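Local coordinates for protein enoyl-CoA hydratase (Mycobacterium smegmatis, PDB 3PE8) that probably catalyses the reversible hydration of trans-2-enoyl-CoA thioesters to 3-hydroxyacyl-CoA, as a member of the enoyl-CoA hydratase/isomerase family, and binds zinc, at residues R18-L24 with V54-T60; A103-E109 with K124-H129; A119-F125 with Y162-A168. One frame throughout, in Å; residues are numbered along the deposited sequence. Where two conformers were deposited one is given.

Interaction 1 (R18-L24 with V54-T60); sequences RVRTLTL and VDVVIVT
Strands 19-24 and 56-60 run parallel. Their axes come within 4.6 Å and cross at -20°. The register pairs V19 with V56 and continues residue by residue to T23 with T60. R18 comes first, with a positive phi (70°). Its O takes a hydrogen bond from D55 N (2.8 Å) and a weak one from V56 N (3.4 Å). Its side chain (chi1 m, chi2 t, chi3 p) turns back to D55 in a two-pronged salt bridge: NE to OD2 and NH2 to OD1, both 2.9 Å. V19 is extended; its CG1 meets I58 CD1 at 3.6 Å. R20 N donates to V56 O (2.9 Å), and R20 O accepts from I58 N (2.9 Å). R20 NH2 forms a salt bridge with D51 and NE a hydrogen bond with T15; V54 CG2 lies over one guanidinium face. T21 shares the side of V19 and I58. L22 N donates to I58 O (2.8 Å), L22 O accepts from T60 N (3.0 Å), and L22 CD1 touches V57 CG1 (3.9 Å). T23 OG1 lies 3.5 Å from T60 CG2. L24 N closes the series on T60 O (2.9 Å). This is the strand pair of a beta-alpha-beta crossover through helix 35-50. That helix covers L22 and V57; helix 183-195 covers V19, V56 and I58. Backbone hydrogen bonds thus hold a largely buried strand pair, with valine, leucine and isoleucine packing and the R18-D55 salt bridge at its N-terminal end.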
loop_
_atom_site.group_PDB
_atom_site.type_symbol
_atom_site.label_atom_id
_atom_site.label_comp_id
_atom_site.label_asym_id
_atom_site.label_seq_id
_atom_site.Cartn_x
_atom_site.Cartn_y
_atom_site.Cartn_z
ATOM N N ARG A 18 -25.076 -30.724 1.306
ATOM C CA ARG A 18 -24.535 -29.518 1.947
ATOM C C ARG A 18 -24.028 -28.490 0.964
ATOM O O ARG A 18 -23.296 -27.580 1.329
ATOM C CB ARG A 18 -23.521 -29.861 3.048
ATOM C CG ARG A 18 -24.074 -30.864 4.095
ATOM C CD ARG A 18 -23.140 -31.032 5.298
ATOM N NE ARG A 18 -22.831 -29.729 5.897
ATOM C CZ ARG A 18 -23.623 -29.047 6.720
ATOM N NH1 ARG A 18 -24.790 -29.537 7.144
ATOM N NH2 ARG A 18 -23.231 -27.848 7.132
ATOM N N VAL A 19 -24.441 -28.645 -0.300
ATOM C CA VAL A 19 -24.090 -27.715 -1.362
ATOM C C VAL A 19 -25.341 -27.031 -1.880
ATOM O O VAL A 19 -26.300 -27.700 -2.250
ATOM C CB VAL A 19 -23.349 -28.444 -2.503
ATOM C CG1 VAL A 19 -22.980 -27.437 -3.644
ATOM C CG2 VAL A 19 -22.095 -29.187 -1.975
ATOM N N ARG A 20 -25.339 -25.689 -1.867
ATOM C CA ARG A 20 -26.498 -24.929 -2.345
ATOM C C ARG A 20 -26.170 -24.394 -3.726
ATOM O O ARG A 20 -25.196 -23.668 -3.891
ATOM C CB ARG A 20 -26.844 -23.771 -1.427
ATOM C CG ARG A 20 -28.079 -23.008 -1.968
ATOM C CD ARG A 20 -28.799 -22.260 -0.926
ATOM N NE ARG A 20 -29.358 -23.146 0.082
ATOM C CZ ARG A 20 -29.830 -22.718 1.233
ATOM N NH1 ARG A 20 -29.807 -21.406 1.512
ATOM N NH2 ARG A 20 -30.329 -23.587 2.124
ATOM N N THR A 21 -26.975 -24.783 -4.715
ATOM C CA THR A 21 -26.823 -24.294 -6.062
ATOM C C THR A 21 -27.839 -23.186 -6.299
ATOM O O THR A 21 -29.055 -23.377 -6.071
ATOM C CB THR A 21 -27.016 -25.429 -7.091
ATOM O OG1 THR A 21 -26.111 -26.524 -6.825
ATOM C CG2 THR A 21 -26.769 -24.913 -8.534
ATOM N N LEU A 22 -27.344 -22.041 -6.760
ATOM C CA LEU A 22 -28.164 -20.865 -7.086
ATOM C C LEU A 22 -28.076 -20.731 -8.604
ATOM O O LEU A 22 -26.976 -20.543 -9.160
ATOM C CB LEU A 22 -27.576 -19.622 -6.416
ATOM C CG LEU A 22 -27.459 -19.670 -4.885
ATOM C CD1 LEU A 22 -26.801 -18.386 -4.364
ATOM C CD2 LEU A 22 -28.841 -19.911 -4.233
ATOM N N THR A 23 -29.215 -20.906 -9.261
ATOM C CA THR A 23 -29.271 -20.878 -10.734
ATOM C C THR A 23 -29.997 -19.619 -11.174
ATOM O O THR A 23 -31.195 -19.495 -10.941
ATOM C CB THR A 23 -29.955 -22.126 -11.294
ATOM O OG1 THR A 23 -29.270 -23.320 -10.829
ATOM C CG2 THR A 23 -29.967 -22.076 -12.846
ATOM N N LEU A 24 -29.274 -18.685 -11.808
ATOM C CA LEU A 24 -29.875 -17.500 -12.423
ATOM C C LEU A 24 -30.901 -17.981 -13.450
ATOM O O LEU A 24 -30.582 -18.808 -14.283
ATOM C CB LEU A 24 -28.823 -16.639 -13.117
ATOM C CG LEU A 24 -27.586 -16.225 -12.306
ATOM C CD1 LEU A 24 -26.630 -15.488 -13.248
ATOM C CD2 LEU A 24 -27.941 -15.341 -11.103
ATOM N N VAL A 54 -25.632 -25.415 4.987
ATOM C CA VAL A 54 -24.876 -25.168 3.743
ATOM C C VAL A 54 -23.393 -24.988 4.028
ATOM O O VAL A 54 -23.005 -24.190 4.897
ATOM C CB VAL A 54 -25.402 -23.895 3.055
ATOM C CG1 VAL A 54 -24.552 -23.542 1.797
ATOM C CG2 VAL A 54 -26.903 -24.061 2.702
ATOM N N ASP A 55 -22.565 -25.737 3.316
ATOM C CA ASP A 55 -21.107 -25.542 3.398
ATOM C C ASP A 55 -20.513 -24.807 2.201
ATOM O O ASP A 55 -19.494 -24.131 2.335
ATOM C CB ASP A 55 -20.373 -26.875 3.536
ATOM C CG ASP A 55 -20.536 -27.506 4.886
ATOM O OD1 ASP A 55 -20.861 -26.817 5.898
ATOM O OD2 ASP A 55 -20.329 -28.729 4.922
ATOM N N VAL A 56 -21.094 -25.015 1.019
ATOM C CA VAL A 56 -20.534 -24.565 -0.262
ATOM C C VAL A 56 -21.676 -24.093 -1.156
ATOM O O VAL A 56 -22.798 -24.638 -1.085
ATOM C CB VAL A 56 -19.733 -25.707 -1.000
ATOM C CG1 VAL A 56 -19.206 -25.269 -2.365
ATOM C CG2 VAL A 56 -18.567 -26.206 -0.107
ATOM N N VAL A 57 -21.425 -23.024 -1.918
ATOM C CA VAL A 57 -22.373 -22.504 -2.903
ATOM C C VAL A 57 -21.836 -22.729 -4.330
ATOM O O VAL A 57 -20.627 -22.497 -4.582
ATOM C CB VAL A 57 -22.636 -20.982 -2.694
ATOM C CG1 VAL A 57 -23.582 -20.439 -3.764
ATOM C CG2 VAL A 57 -23.258 -20.703 -1.294
ATOM N N ILE A 58 -22.713 -23.166 -5.241
ATOM C CA ILE A 58 -22.450 -23.139 -6.681
ATOM C C ILE A 58 -23.360 -22.104 -7.312
ATOM O O ILE A 58 -24.578 -22.145 -7.073
ATOM C CB ILE A 58 -22.691 -24.541 -7.338
ATOM C CG1 ILE A 58 -21.747 -25.586 -6.740
ATOM C CG2 ILE A 58 -22.560 -24.472 -8.880
ATOM C CD1 ILE A 58 -22.067 -27.024 -7.125
ATOM N N VAL A 59 -22.797 -21.230 -8.137
ATOM C CA VAL A 59 -23.584 -20.280 -8.899
ATOM C C VAL A 59 -23.522 -20.682 -10.366
ATOM O O VAL A 59 -22.433 -20.897 -10.890
ATOM C CB VAL A 59 -23.066 -18.833 -8.746
ATOM C CG1 VAL A 59 -23.843 -17.852 -9.682
ATOM C CG2 VAL A 59 -23.197 -18.327 -7.304
ATOM N N THR A 60 -24.689 -20.758 -11.032
ATOM C CA THR A 60 -24.695 -21.104 -12.450
ATOM C C THR A 60 -25.855 -20.392 -13.091
ATOM O O THR A 60 -26.645 -19.741 -12.394
ATOM C CB THR A 60 -24.698 -22.639 -12.648
ATOM O OG1 THR A 60 -24.317 -22.961 -13.995
ATOM C CG2 THR A 60 -26.051 -23.297 -12.325
#

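Interaction 2 (A103-E109 with K124-H129); sequences AVTGGLE and KFADTH. With ZN (zinc ion), chain C.
T105, H129 and A126 lose the most surface here. Strands 103-104 and 124-126 run parallel, with A103 beside F125 and V104 beside A126. A103 N donates to K124 O (2.9 Å), and A126 N donates to A103 O (3.1 Å). A126 O accepts from T105 N (2.9 Å), the last backbone hydrogen bond between the segments; beyond it the contact continues through side chains. L108, on the first turn of helix 106-113, packs over this pair: its CD2 is 3.5 Å from A126 O and its CD1 3.9 Å from F125 CD2. T105 is the N-cap residue of the helix, with phi/psi of 62/-112°. Its rotamer (m) sends OG1 to T128 OG1, a 2.6 Å hydrogen bond. Its CG2 sits over one face of the H129 imidazole, 3.3 Å from the centroid, a CH-pi contact. H129 (chi1 m, chi2 98°) is fixed by D127. ND1 donates to D127 OD1 (2.6 Å), and H129 N to the same oxygen (3.0 Å), forming an Asx turn. D127 OD2 bonds to S157. The other ring nitrogen, H129 NE2, binds zinc at 2.3 Å. E109 OE2 (chi1 m, chi2 t) binds it at 2.0 Å, and water 1 (2.2 Å) and water 2 (1.9 Å) bring its modelled ligands to four. In crotonases the start of this helix helps form the oxyanion hole, so the zinc probably lies in the active-site region. With zinc bound, both protein ligands are also held by hydrogen bonds: D127 OD1 takes H129 ND1, which leaves NE2 to face the metal, and W138 N and L140 N hold E109 OE1.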
loop_
_atom_site.group_PDB
_atom_site.type_symbol
_atom_site.label_atom_id
_atom_site.label_comp_id
_atom_site.label_asym_id
_atom_site.label_seq_id
_atom_site.Cartn_x
_atom_site.Cartn_y
_atom_site.Cartn_z
ATOM N N ALA A 103 -20.621 -15.025 -20.347
ATOM C CA ALA A 103 -20.552 -14.238 -19.112
ATOM C C ALA A 103 -20.029 -12.871 -19.581
ATOM O O ALA A 103 -18.871 -12.737 -19.950
ATOM C CB ALA A 103 -19.588 -14.872 -18.134
ATOM N N VAL A 104 -20.916 -11.899 -19.647
ATOM C CA VAL A 104 -20.660 -10.633 -20.320
ATOM C C VAL A 104 -20.875 -9.455 -19.400
ATOM O O VAL A 104 -21.912 -9.338 -18.771
ATOM C CB VAL A 104 -21.549 -10.506 -21.588
ATOM C CG1 VAL A 104 -21.241 -9.190 -22.363
ATOM C CG2 VAL A 104 -21.345 -11.743 -22.487
ATOM N N THR A 105 -19.849 -8.605 -19.279
ATOM C CA THR A 105 -19.945 -7.306 -18.627
ATOM C C THR A 105 -20.318 -7.485 -17.164
ATOM O O THR A 105 -19.510 -8.045 -16.436
ATOM C CB THR A 105 -20.773 -6.341 -19.474
ATOM O OG1 THR A 105 -20.262 -6.436 -20.808
ATOM C CG2 THR A 105 -20.620 -4.874 -19.007
ATOM N N GLY A 106 -21.495 -7.096 -16.685
ATOM C CA GLY A 106 -21.844 -7.405 -15.289
ATOM C C GLY A 106 -21.841 -8.886 -14.981
ATOM O O GLY A 106 -21.577 -9.282 -13.850
ATOM N N GLY A 107 -22.149 -9.725 -15.960
ATOM C CA GLY A 107 -22.034 -11.144 -15.746
ATOM C C GLY A 107 -20.603 -11.656 -15.608
ATOM O O GLY A 107 -20.349 -12.648 -14.921
ATOM N N LEU A 108 -19.673 -11.010 -16.296
ATOM C CA LEU A 108 -18.249 -11.300 -16.105
ATOM C C LEU A 108 -17.825 -10.835 -14.703
ATOM O O LEU A 108 -17.091 -11.547 -14.018
ATOM C CB LEU A 108 -17.395 -10.640 -17.201
ATOM C CG LEU A 108 -15.878 -10.695 -17.083
ATOM C CD1 LEU A 108 -15.382 -12.139 -16.908
ATOM C CD2 LEU A 108 -15.244 -10.013 -18.349
ATOM N N GLU A 109 -18.346 -9.685 -14.254
ATOM C CA GLU A 109 -18.078 -9.238 -12.877
ATOM C C GLU A 109 -18.633 -10.247 -11.853
ATOM O O GLU A 109 -17.947 -10.563 -10.883
ATOM C CB GLU A 109 -18.642 -7.844 -12.636
ATOM C CG GLU A 109 -17.776 -6.774 -13.350
ATOM C CD GLU A 109 -18.346 -5.374 -13.371
ATOM O OE1 GLU A 109 -17.668 -4.455 -12.863
ATOM O OE2 GLU A 109 -19.450 -5.222 -13.928
ATOM N N LYS A 124 -17.900 -18.516 -22.541
ATOM C CA LYS A 124 -17.069 -17.449 -23.139
ATOM C C LYS A 124 -17.239 -16.217 -22.307
ATOM O O LYS A 124 -18.226 -16.086 -21.585
ATOM C CB LYS A 124 -17.405 -17.172 -24.597
ATOM C CG LYS A 124 -18.825 -17.010 -24.908
ATOM C CD LYS A 124 -19.062 -17.082 -26.426
ATOM C CE LYS A 124 -20.515 -16.803 -26.735
ATOM N NZ LYS A 124 -20.802 -16.981 -28.177
ATOM N N PHE A 125 -16.272 -15.310 -22.380
ATOM C CA PHE A 125 -16.210 -14.192 -21.438
ATOM C C PHE A 125 -15.952 -12.920 -22.238
ATOM O O PHE A 125 -15.133 -12.913 -23.148
ATOM C CB PHE A 125 -15.052 -14.410 -20.456
ATOM C CG PHE A 125 -15.154 -15.675 -19.671
ATOM C CD1 PHE A 125 -14.662 -16.888 -20.166
ATOM C CD2 PHE A 125 -15.777 -15.655 -18.434
ATOM C CE1 PHE A 125 -14.774 -18.042 -19.379
ATOM C CE2 PHE A 125 -15.896 -16.808 -17.691
ATOM C CZ PHE A 125 -15.425 -17.976 -18.172
ATOM N N ALA A 126 -16.668 -11.862 -21.910
ATOM C CA ALA A 126 -16.465 -10.569 -22.598
ATOM C C ALA A 126 -16.788 -9.393 -21.731
ATOM O O ALA A 126 -17.625 -9.481 -20.832
ATOM C CB ALA A 126 -17.294 -10.517 -23.937
ATOM N N ASP A 127 -16.110 -8.280 -22.020
ATOM C CA ASP A 127 -16.362 -7.007 -21.384
ATOM C C ASP A 127 -16.817 -6.027 -22.435
ATOM O O ASP A 127 -16.019 -5.624 -23.296
ATOM C CB ASP A 127 -15.113 -6.480 -20.698
ATOM C CG ASP A 127 -15.338 -5.123 -20.070
ATOM O OD1 ASP A 127 -16.512 -4.774 -19.884
ATOM O OD2 ASP A 127 -14.388 -4.360 -19.833
ATOM N N THR A 128 -18.088 -5.645 -22.409
ATOM C CA THR A 128 -18.593 -4.678 -23.364
ATOM C C THR A 128 -18.816 -3.268 -22.796
ATOM O O THR A 128 -19.452 -2.438 -23.471
ATOM C CB THR A 128 -19.872 -5.175 -24.008
ATOM O OG1 THR A 128 -20.936 -5.234 -23.031
ATOM C CG2 THR A 128 -19.635 -6.531 -24.655
ATOM N N HIS A 129 -18.300 -2.999 -21.582
ATOM C CA HIS A 129 -18.521 -1.693 -20.938
ATOM C C HIS A 129 -18.209 -0.580 -21.892
ATOM O O HIS A 129 -19.005 0.383 -22.018
ATOM C CB HIS A 129 -17.677 -1.502 -19.650
ATOM C CG HIS A 129 -18.187 -2.215 -18.434
ATOM N ND1 HIS A 129 -17.689 -3.428 -18.011
ATOM C CD2 HIS A 129 -19.184 -1.898 -17.560
ATOM C CE1 HIS A 129 -18.338 -3.820 -16.929
ATOM N NE2 HIS A 129 -19.228 -2.897 -16.621
HETATM ZN ZN ZN C . -20.383 -3.588 -14.710
HETATM O O HOH W 1 -22.265 -4.120 -15.817
HETATM O O HOH W 2 -20.723 -2.200 -13.480
#

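Interaction 3 (A119-F125 with Y162-A168); sequences ASENAKF and YLSAQDA
F125 and L163 form an antiparallel, hydrogen-bonded pair with CA atoms 5.0 Å apart. F125 N donates to L163 O (2.9 Å), and L163 N donates to F125 O (2.8 Å). The N and O of both residues are thus all used in this pair. Before this pair, strand 116-120 ends in a type I turn from S120 to A123, closed by A123 N on S120 O (2.9 Å). S120 OG accepts from N122 N (3.0 Å), an ST turn, and also bonds to H180. A water bridging the two segments donates to E121 O (2.9 Å) and A123 O (2.7 Å) and accepts from A165 N (3.0 Å). The contact adds the short, weakly bonded strand 163-164, which runs straight into helix 165-171, to strand 124-126 at the edge of the three-stranded sheet of this crotonase-type fold. S164 (chi1 p) is the N-cap: its OG accepts from D167 N (3.0 Å), while its O accepts from A168 N (2.8 Å). K124 lies over one face of the Y162 ring. Its CD is 3.7 Å from the centroid, a CH-pi contact, and its NZ 4.2 Å, a cation-pi contact. On the buried side, F125 (m) brings CE1 to 3.6 Å from A168 CB, and A165 CB meets A119 CB and A123 CB, each at 4.3 Å.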
loop_
_atom_site.group_PDB
_atom_site.type_symbol
_atom_site.label_atom_id
_atom_site.label_comp_id
_atom_site.label_asym_id
_atom_site.label_seq_id
_atom_site.Cartn_x
_atom_site.Cartn_y
_atom_site.Cartn_z
ATOM N N ALA A 119 -15.543 -24.048 -16.131
ATOM C CA ALA A 119 -16.236 -23.641 -17.345
ATOM C C ALA A 119 -16.653 -24.812 -18.191
ATOM O O ALA A 119 -15.917 -25.756 -18.336
ATOM C CB ALA A 119 -15.347 -22.740 -18.210
ATOM N N SER A 120 -17.836 -24.709 -18.772
ATOM C CA SER A 120 -18.202 -25.502 -19.932
ATOM C C SER A 120 -17.317 -25.123 -21.132
ATOM O O SER A 120 -16.847 -23.968 -21.254
ATOM C CB SER A 120 -19.677 -25.213 -20.257
ATOM O OG SER A 120 -20.047 -25.804 -21.461
ATOM N N GLU A 121 -17.155 -26.086 -22.048
ATOM C CA GLU A 121 -16.524 -25.854 -23.330
ATOM C C GLU A 121 -17.236 -24.690 -24.063
ATOM O O GLU A 121 -16.625 -24.008 -24.876
ATOM C CB GLU A 121 -16.583 -27.139 -24.178
ATOM C CG GLU A 121 -18.035 -27.576 -24.498
ATOM C CD GLU A 121 -18.182 -29.041 -24.914
ATOM O OE1 GLU A 121 -17.188 -29.642 -25.413
ATOM O OE2 GLU A 121 -19.292 -29.610 -24.732
ATOM N N ASN A 122 -18.512 -24.496 -23.738
ATOM C CA ASN A 122 -19.357 -23.402 -24.276
ATOM C C ASN A 122 -19.245 -22.064 -23.592
ATOM O O ASN A 122 -19.842 -21.063 -24.033
ATOM C CB ASN A 122 -20.820 -23.862 -24.218
ATOM C CG ASN A 122 -21.067 -25.023 -25.139
ATOM O OD1 ASN A 122 -20.298 -25.243 -26.091
ATOM N ND2 ASN A 122 -22.131 -25.784 -24.879
ATOM N N ALA A 123 -18.517 -22.012 -22.493
ATOM C CA ALA A 123 -18.371 -20.730 -21.795
ATOM C C ALA A 123 -17.570 -19.778 -22.648
ATOM O O ALA A 123 -16.664 -20.173 -23.390
ATOM C CB ALA A 123 -17.692 -20.937 -20.494
ATOM N N LYS A 124 -17.900 -18.516 -22.541
ATOM C CA LYS A 124 -17.069 -17.449 -23.139
ATOM C C LYS A 124 -17.239 -16.217 -22.307
ATOM O O LYS A 124 -18.226 -16.086 -21.585
ATOM C CB LYS A 124 -17.405 -17.172 -24.597
ATOM C CG LYS A 124 -18.825 -17.010 -24.908
ATOM C CD LYS A 124 -19.062 -17.082 -26.426
ATOM C CE LYS A 124 -20.515 -16.803 -26.735
ATOM N NZ LYS A 124 -20.802 -16.981 -28.177
ATOM N N PHE A 125 -16.272 -15.310 -22.380
ATOM C CA PHE A 125 -16.210 -14.192 -21.438
ATOM C C PHE A 125 -15.952 -12.920 -22.238
ATOM O O PHE A 125 -15.133 -12.913 -23.148
ATOM C CB PHE A 125 -15.052 -14.410 -20.456
ATOM C CG PHE A 125 -15.154 -15.675 -19.671
ATOM C CD1 PHE A 125 -14.662 -16.888 -20.166
ATOM C CD2 PHE A 125 -15.777 -15.655 -18.434
ATOM C CE1 PHE A 125 -14.774 -18.042 -19.379
ATOM C CE2 PHE A 125 -15.896 -16.808 -17.691
ATOM C CZ PHE A 125 -15.425 -17.976 -18.172
ATOM N N TYR A 162 -14.937 -11.785 -27.443
ATOM C CA TYR A 162 -15.046 -12.916 -26.559
ATOM C C TYR A 162 -13.710 -13.612 -26.331
ATOM O O TYR A 162 -12.879 -13.780 -27.272
ATOM C CB TYR A 162 -16.000 -13.960 -27.117
ATOM C CG TYR A 162 -17.459 -13.667 -26.987
ATOM C CD1 TYR A 162 -18.049 -13.561 -25.741
ATOM C CD2 TYR A 162 -18.260 -13.583 -28.118
ATOM C CE1 TYR A 162 -19.404 -13.317 -25.599
ATOM C CE2 TYR A 162 -19.655 -13.347 -27.981
ATOM C CZ TYR A 162 -20.189 -13.229 -26.708
ATOM O OH TYR A 162 -21.548 -13.002 -26.558
ATOM N N LEU A 163 -13.520 -14.046 -25.100
ATOM C CA LEU A 163 -12.459 -14.956 -24.678
ATOM C C LEU A 163 -13.086 -16.346 -24.564
ATOM O O LEU A 163 -14.060 -16.530 -23.826
ATOM C CB LEU A 163 -11.890 -14.531 -23.337
ATOM C CG LEU A 163 -10.704 -15.323 -22.821
ATOM C CD1 LEU A 163 -9.429 -15.031 -23.622
ATOM C CD2 LEU A 163 -10.518 -15.110 -21.302
ATOM N N SER A 164 -12.521 -17.318 -25.265
ATOM C CA SER A 164 -12.993 -18.681 -25.223
ATOM C C SER A 164 -12.708 -19.363 -23.918
ATOM O O SER A 164 -11.847 -18.936 -23.136
ATOM C CB SER A 164 -12.336 -19.483 -26.357
ATOM O OG SER A 164 -10.945 -19.744 -26.096
ATOM N N ALA A 165 -13.397 -20.474 -23.690
ATOM C CA ALA A 165 -13.157 -21.268 -22.481
ATOM C C ALA A 165 -11.719 -21.780 -22.419
ATOM O O ALA A 165 -11.114 -21.741 -21.335
ATOM C CB ALA A 165 -14.162 -22.449 -22.370
ATOM N N GLN A 166 -11.183 -22.255 -23.546
ATOM C CA GLN A 166 -9.818 -22.777 -23.545
ATOM C C GLN A 166 -8.814 -21.679 -23.268
ATOM O O GLN A 166 -7.830 -21.899 -22.548
ATOM C CB GLN A 166 -9.506 -23.526 -24.837
ATOM C CG GLN A 166 -10.186 -24.894 -24.831
ATOM C CD GLN A 166 -9.656 -25.896 -23.722
ATOM O OE1 GLN A 166 -8.459 -25.903 -23.340
ATOM N NE2 GLN A 166 -10.549 -26.758 -23.236
ATOM N N ASP A 167 -9.043 -20.506 -23.843
ATOM C CA ASP A 167 -8.138 -19.381 -23.581
ATOM C C ASP A 167 -8.271 -18.898 -22.149
ATOM O O ASP A 167 -7.248 -18.503 -21.533
ATOM C CB ASP A 167 -8.325 -18.243 -24.610
ATOM C CG ASP A 167 -7.725 -18.584 -26.011
ATOM O OD1 ASP A 167 -7.031 -19.631 -26.160
ATOM O OD2 ASP A 167 -7.961 -17.800 -26.967
ATOM N N ALA A 168 -9.477 -18.972 -21.574
ATOM C CA ALA A 168 -9.704 -18.629 -20.165
ATOM C C ALA A 168 -8.922 -19.573 -19.248
ATOM O O ALA A 168 -8.311 -19.135 -18.263
ATOM C CB ALA A 168 -11.229 -18.663 -19.802
HETATM O O HOH W 3 -15.612 -21.379 -25.553
#

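All three contacts lie in the same crotonase-type domain. Interaction 1 closes along the chain before the other two open. It lies in the six-stranded sheet, and its centre is about 21 Å from each of the other centres. Interaction 3 also reaches that sheet, through strand 116-120. Interactions 2 and 3 are closer, with centres about 12 Å apart, and their segments alternate along the chain. They share K124 and F125 on strand 124-126, the middle strand of the three-stranded sheet. Y162 packs on both V104 and A126. Only interaction 2 holds the zinc ligands. The shared strand therefore ties the zinc site to the start of helix 165-171.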